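Local coordinates for 1H-3-hydroxy-4-oxoquinoline 2,4-dioxygenase (Pseudomonas putida, PDB 3IBT), which cleaves the heteroaromatic ring of 3-hydroxy-1H-quinolin-4-one with dioxygen, without any cofactor, giving N-formylanthranilate and carbon monoxide, at residues F68-F80 with C98-A110. Numbering follows the deposited sequence.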
loop_
_atom_site.group_PDB
_atom_site.type_symbol
_atom_site.label_atom_id
_atom_site.label_comp_id
_atom_site.label_asym_id
_atom_site.label_seq_id
_atom_site.Cartn_x
_atom_site.Cartn_y
_atom_site.Cartn_z
ATOM N N PHE A 68 3.120 -16.527 -5.412
ATOM C CA PHE A 68 3.629 -16.263 -4.060
ATOM C C PHE A 68 2.549 -15.748 -3.111
ATOM O O PHE A 68 1.457 -15.360 -3.542
ATOM C CB PHE A 68 4.828 -15.284 -4.120
ATOM C CG PHE A 68 4.582 -14.087 -5.004
ATOM C CD1 PHE A 68 3.879 -12.972 -4.524
ATOM C CD2 PHE A 68 5.019 -14.081 -6.328
ATOM C CE1 PHE A 68 3.632 -11.852 -5.354
ATOM C CE2 PHE A 68 4.777 -12.978 -7.164
ATOM C CZ PHE A 68 4.069 -11.863 -6.676
ATOM N N ASP A 69 2.869 -15.773 -1.818
ATOM C CA ASP A 69 2.010 -15.221 -0.766
ATOM C C ASP A 69 2.307 -13.725 -0.610
ATOM O O ASP A 69 3.415 -13.234 -0.948
ATOM C CB ASP A 69 2.303 -15.869 0.614
ATOM C CG ASP A 69 1.519 -17.189 0.895
ATOM O OD1 ASP A 69 0.287 -17.298 0.648
ATOM O OD2 ASP A 69 2.145 -18.121 1.458
ATOM N N SER A 70 1.308 -13.039 -0.059
ATOM C CA SER A 70 1.438 -11.729 0.575
ATOM C C SER A 70 2.488 -11.767 1.698
ATOM O O SER A 70 3.031 -10.715 2.105
ATOM C CB SER A 70 0.070 -11.267 1.137
ATOM O OG SER A 70 0.202 -10.471 2.303
ATOM N N GLN A 71 2.751 -12.978 2.198
ATOM C CA GLN A 71 3.783 -13.207 3.232
ATOM C C GLN A 71 5.219 -13.298 2.715
ATOM O O GLN A 71 6.152 -12.950 3.447
ATOM C CB GLN A 71 3.443 -14.416 4.111
ATOM C CG GLN A 71 2.633 -14.024 5.321
ATOM C CD GLN A 71 1.747 -15.121 5.788
ATOM O OE1 GLN A 71 1.557 -16.135 5.098
ATOM N NE2 GLN A 71 1.190 -14.947 6.981
ATOM N N THR A 72 5.392 -13.760 1.475
ATOM C CA THR A 72 6.722 -13.726 0.862
ATOM C C THR A 72 7.088 -12.291 0.446
ATOM O O THR A 72 8.282 -11.983 0.395
ATOM C CB THR A 72 6.906 -14.718 -0.320
ATOM O OG1 THR A 72 6.410 -14.134 -1.539
ATOM C CG2 THR A 72 6.179 -16.037 -0.053
ATOM N N LEU A 73 6.086 -11.411 0.185
ATOM C CA LEU A 73 6.401 -10.019 -0.212
ATOM C C LEU A 73 7.051 -9.309 0.945
ATOM O O LEU A 73 8.049 -8.610 0.765
ATOM C CB LEU A 73 5.196 -9.245 -0.703
ATOM C CG LEU A 73 4.733 -9.583 -2.111
ATOM C CD1 LEU A 73 3.516 -8.723 -2.481
ATOM C CD2 LEU A 73 5.807 -9.360 -3.082
ATOM N N ALA A 74 6.477 -9.516 2.129
ATOM C CA ALA A 74 7.119 -9.258 3.423
ATOM C C ALA A 74 8.561 -9.749 3.483
ATOM O O ALA A 74 9.481 -9.021 3.900
ATOM C CB ALA A 74 6.358 -9.966 4.501
ATOM N N GLN A 75 8.749 -11.006 3.110
ATOM C CA GLN A 75 10.049 -11.600 3.172
ATOM C C GLN A 75 11.043 -10.859 2.260
ATOM O O GLN A 75 12.176 -10.574 2.661
ATOM C CB GLN A 75 9.936 -13.076 2.810
ATOM C CG GLN A 75 9.304 -13.890 3.914
ATOM C CD GLN A 75 10.221 -13.965 5.112
ATOM O OE1 GLN A 75 11.294 -14.713 5.052
ATOM N NE2 GLN A 75 9.837 -13.160 6.208
ATOM N N ASP A 76 10.590 -10.563 1.041
ATOM C CA ASP A 76 11.258 -9.640 0.128
ATOM C C ASP A 76 11.818 -8.412 0.867
ATOM O O ASP A 76 13.043 -8.208 0.946
ATOM C CB ASP A 76 10.266 -9.185 -0.966
ATOM C CG ASP A 76 9.836 -10.322 -1.883
ATOM O OD1 ASP A 76 10.591 -11.542 -1.662
ATOM O OD2 ASP A 76 8.883 -9.996 -2.837
ATOM N N LEU A 77 10.913 -7.614 1.411
ATOM C CA LEU A 77 11.290 -6.391 2.059
ATOM C C LEU A 77 12.242 -6.601 3.245
ATOM O O LEU A 77 13.055 -5.720 3.538
ATOM C CB LEU A 77 10.032 -5.644 2.516
ATOM C CG LEU A 77 9.979 -4.120 2.422
ATOM C CD1 LEU A 77 8.848 -3.710 3.299
ATOM C CD2 LEU A 77 11.245 -3.395 2.867
ATOM N N LEU A 78 12.123 -7.731 3.943
ATOM C CA LEU A 78 13.003 -8.013 5.083
ATOM C C LEU A 78 14.454 -8.346 4.636
ATOM O O LEU A 78 15.458 -8.008 5.295
ATOM C CB LEU A 78 12.423 -9.143 5.921
ATOM C CG LEU A 78 11.185 -8.850 6.768
ATOM C CD1 LEU A 78 10.732 -10.153 7.381
ATOM C CD2 LEU A 78 11.452 -7.855 7.859
ATOM N N ALA A 79 14.539 -8.998 3.484
ATOM C CA ALA A 79 15.788 -9.264 2.834
ATOM C C ALA A 79 16.312 -7.964 2.165
ATOM O O ALA A 79 17.452 -7.935 1.637
ATOM C CB ALA A 79 15.582 -10.368 1.826
ATOM N N PHE A 80 15.489 -6.901 2.188
ATOM C CA PHE A 80 15.872 -5.593 1.632
ATOM C C PHE A 80 16.644 -4.791 2.661
ATOM O O PHE A 80 17.861 -4.641 2.531
ATOM C CB PHE A 80 14.652 -4.810 1.150
ATOM C CG PHE A 80 14.818 -4.261 -0.219
ATOM C CD1 PHE A 80 14.899 -5.132 -1.314
ATOM C CD2 PHE A 80 14.932 -2.886 -0.423
ATOM C CE1 PHE A 80 15.067 -4.651 -2.597
ATOM C CE2 PHE A 80 15.094 -2.384 -1.705
ATOM C CZ PHE A 80 15.164 -3.276 -2.801
ATOM N N CYS A 98 -0.657 -2.702 2.606
ATOM C CA CYS A 98 -0.682 -2.604 4.042
ATOM C C CYS A 98 -0.592 -3.928 4.797
ATOM O O CYS A 98 0.149 -4.016 5.799
ATOM C CB CYS A 98 -1.935 -1.861 4.440
ATOM S SG CYS A 98 -2.035 -0.250 3.548
ATOM N N TRP A 99 -1.346 -4.940 4.347
ATOM C CA TRP A 99 -1.146 -6.309 4.818
ATOM C C TRP A 99 0.371 -6.624 4.939
ATOM O O TRP A 99 0.798 -7.179 5.955
ATOM C CB TRP A 99 -1.785 -7.352 3.874
ATOM C CG TRP A 99 -3.219 -7.228 3.671
ATOM C CD1 TRP A 99 -3.855 -6.716 2.569
ATOM C CD2 TRP A 99 -4.241 -7.619 4.594
ATOM N NE1 TRP A 99 -5.215 -6.743 2.769
ATOM C CE2 TRP A 99 -5.483 -7.279 4.005
ATOM C CE3 TRP A 99 -4.227 -8.178 5.887
ATOM C CZ2 TRP A 99 -6.705 -7.504 4.647
ATOM C CZ3 TRP A 99 -5.461 -8.403 6.537
ATOM C CH2 TRP A 99 -6.679 -8.065 5.910
ATOM N N VAL A 100 1.173 -6.289 3.918
ATOM C CA VAL A 100 2.648 -6.455 3.997
ATOM C C VAL A 100 3.299 -5.572 5.104
ATOM O O VAL A 100 4.058 -6.044 5.940
ATOM C CB VAL A 100 3.321 -6.166 2.604
ATOM C CG1 VAL A 100 4.827 -6.326 2.657
ATOM C CG2 VAL A 100 2.685 -7.028 1.489
ATOM N N ASN A 101 2.974 -4.285 5.086
ATOM C CA ASN A 101 3.373 -3.341 6.117
ATOM C C ASN A 101 3.176 -3.888 7.550
ATOM O O ASN A 101 4.142 -3.986 8.333
ATOM C CB ASN A 101 2.571 -2.054 5.917
ATOM C CG ASN A 101 3.066 -0.908 6.767
ATOM O OD1 ASN A 101 3.765 -1.107 7.774
ATOM N ND2 ASN A 101 2.695 0.316 6.377
ATOM N N ILE A 102 1.940 -4.274 7.880
ATOM C CA ILE A 102 1.659 -4.766 9.211
ATOM C C ILE A 102 2.383 -6.067 9.526
ATOM O O ILE A 102 2.773 -6.314 10.671
ATOM C CB ILE A 102 0.154 -4.865 9.451
ATOM C CG1 ILE A 102 -0.423 -3.473 9.318
ATOM C CG2 ILE A 102 -0.169 -5.344 10.854
ATOM C CD1 ILE A 102 0.198 -2.481 10.249
ATOM N N ASP A 103 2.590 -6.893 8.512
ATOM C CA ASP A 103 3.339 -8.131 8.714
ATOM C C ASP A 103 4.747 -7.810 9.226
ATOM O O ASP A 103 5.290 -8.491 10.108
ATOM C CB ASP A 103 3.427 -8.949 7.423
ATOM C CG ASP A 103 3.612 -10.450 7.695
ATOM O OD1 ASP A 103 2.899 -10.985 8.579
ATOM O OD2 ASP A 103 4.450 -11.116 7.037
ATOM N N VAL A 104 5.325 -6.745 8.683
ATOM C CA VAL A 104 6.697 -6.426 9.005
ATOM C C VAL A 104 6.722 -5.815 10.389
ATOM O O VAL A 104 7.588 -6.147 11.184
ATOM C CB VAL A 104 7.327 -5.546 7.943
ATOM C CG1 VAL A 104 8.621 -4.977 8.431
ATOM C CG2 VAL A 104 7.533 -6.348 6.684
ATOM N N CYS A 105 5.739 -4.976 10.696
ATOM C CA CYS A 105 5.632 -4.440 12.048
ATOM C C CYS A 105 5.522 -5.563 13.048
ATOM O O CYS A 105 5.931 -5.413 14.196
ATOM C CB CYS A 105 4.429 -3.531 12.190
ATOM S SG CYS A 105 4.661 -1.874 11.512
ATOM N N GLU A 106 4.966 -6.689 12.601
ATOM C CA GLU A 106 4.787 -7.854 13.462
ATOM C C GLU A 106 6.020 -8.750 13.468
ATOM O O GLU A 106 6.309 -9.377 14.491
ATOM C CB GLU A 106 3.553 -8.673 13.060
ATOM C CG GLU A 106 3.046 -9.667 14.147
ATOM C CD GLU A 106 2.116 -10.775 13.604
ATOM O OE1 GLU A 106 1.551 -10.595 12.502
ATOM O OE2 GLU A 106 1.932 -11.825 14.277
ATOM N N GLN A 107 6.734 -8.818 12.336
ATOM C CA GLN A 107 7.905 -9.701 12.211
ATOM C C GLN A 107 9.084 -9.126 12.964
ATOM O O GLN A 107 9.649 -9.793 13.814
ATOM C CB GLN A 107 8.252 -10.018 10.748
ATOM C CG GLN A 107 7.412 -11.180 10.118
ATOM C CD GLN A 107 8.070 -11.823 8.871
ATOM O OE1 GLN A 107 7.443 -11.936 7.807
ATOM N NE2 GLN A 107 9.336 -12.236 9.007
ATOM N N LEU A 108 9.433 -7.882 12.652
ATOM C CA LEU A 108 10.359 -7.058 13.454
ATOM C C LEU A 108 9.687 -6.560 14.740
ATOM O O LEU A 108 8.484 -6.795 14.938
ATOM C CB LEU A 108 10.767 -5.852 12.633
ATOM C CG LEU A 108 11.818 -5.936 11.515
ATOM C CD1 LEU A 108 11.797 -7.219 10.665
ATOM C CD2 LEU A 108 11.627 -4.720 10.635
ATOM N N GLY A 109 10.429 -5.859 15.606
ATOM C CA GLY A 109 9.820 -5.322 16.843
ATOM C C GLY A 109 8.588 -4.406 16.640
ATOM O O GLY A 109 8.244 -4.055 15.516
ATOM N N ALA A 110 7.903 -4.039 17.720
ATOM C CA ALA A 110 7.220 -2.754 17.735
ATOM C C ALA A 110 8.289 -1.794 18.200
ATOM O O ALA A 110 8.524 -0.754 17.604
ATOM C CB ALA A 110 6.087 -2.757 18.695
#
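Gln-75 NE2 reaches Gln-107 OE1 at 3.1 Å, a weak and bent hydrogen bond with an N-H...O angle of 132°. The two side chains run roughly perpendicular, yet their amides lie almost in one plane. The CB of Gln-75 points away from helix 98-107, and a bend at chi2 (-68°) brings its amide back. The Gln-107 chain runs extended beyond CG to meet it, at the solvent-facing side, where Gln-107 is exposed.

Further in, apolar side chains meet, but the carboxylate of Asp-103 also borders Ala-74, with OD2 3.4 Å from Ala-74 CB. Ala-74 is a knob in a hole formed by Val-100, Asp-103, Val-104 and Gln-107. Its small side chain allows a close approach, with the helix axes 8.8 Å apart at a crossing angle of -60°. The two methyls of Val-100 press on one face of helix 70-80: CG1 lies 3.6 Å from Ala-74 N, and CG2 4.0 Å from Leu-73 CB. Farther along, the end of Leu-78 lies by Val-104 and Leu-108, but its exact placement is doubtful.

Helix 97-107 follows strand 89-94 and the tight turn with Ser-95, the nucleophile-elbow position of the alpha/beta-hydrolase fold. Leu-73 also nears Trp-30, which, like Ser-95, probably binds substrate. Leu-77 and Asn-101 both rest on Met-91 of strand 89-94, so the two helices lie on the same face of the central sheet and cross there steeply, with helix 175-192 against Ser-70 and Trp-99.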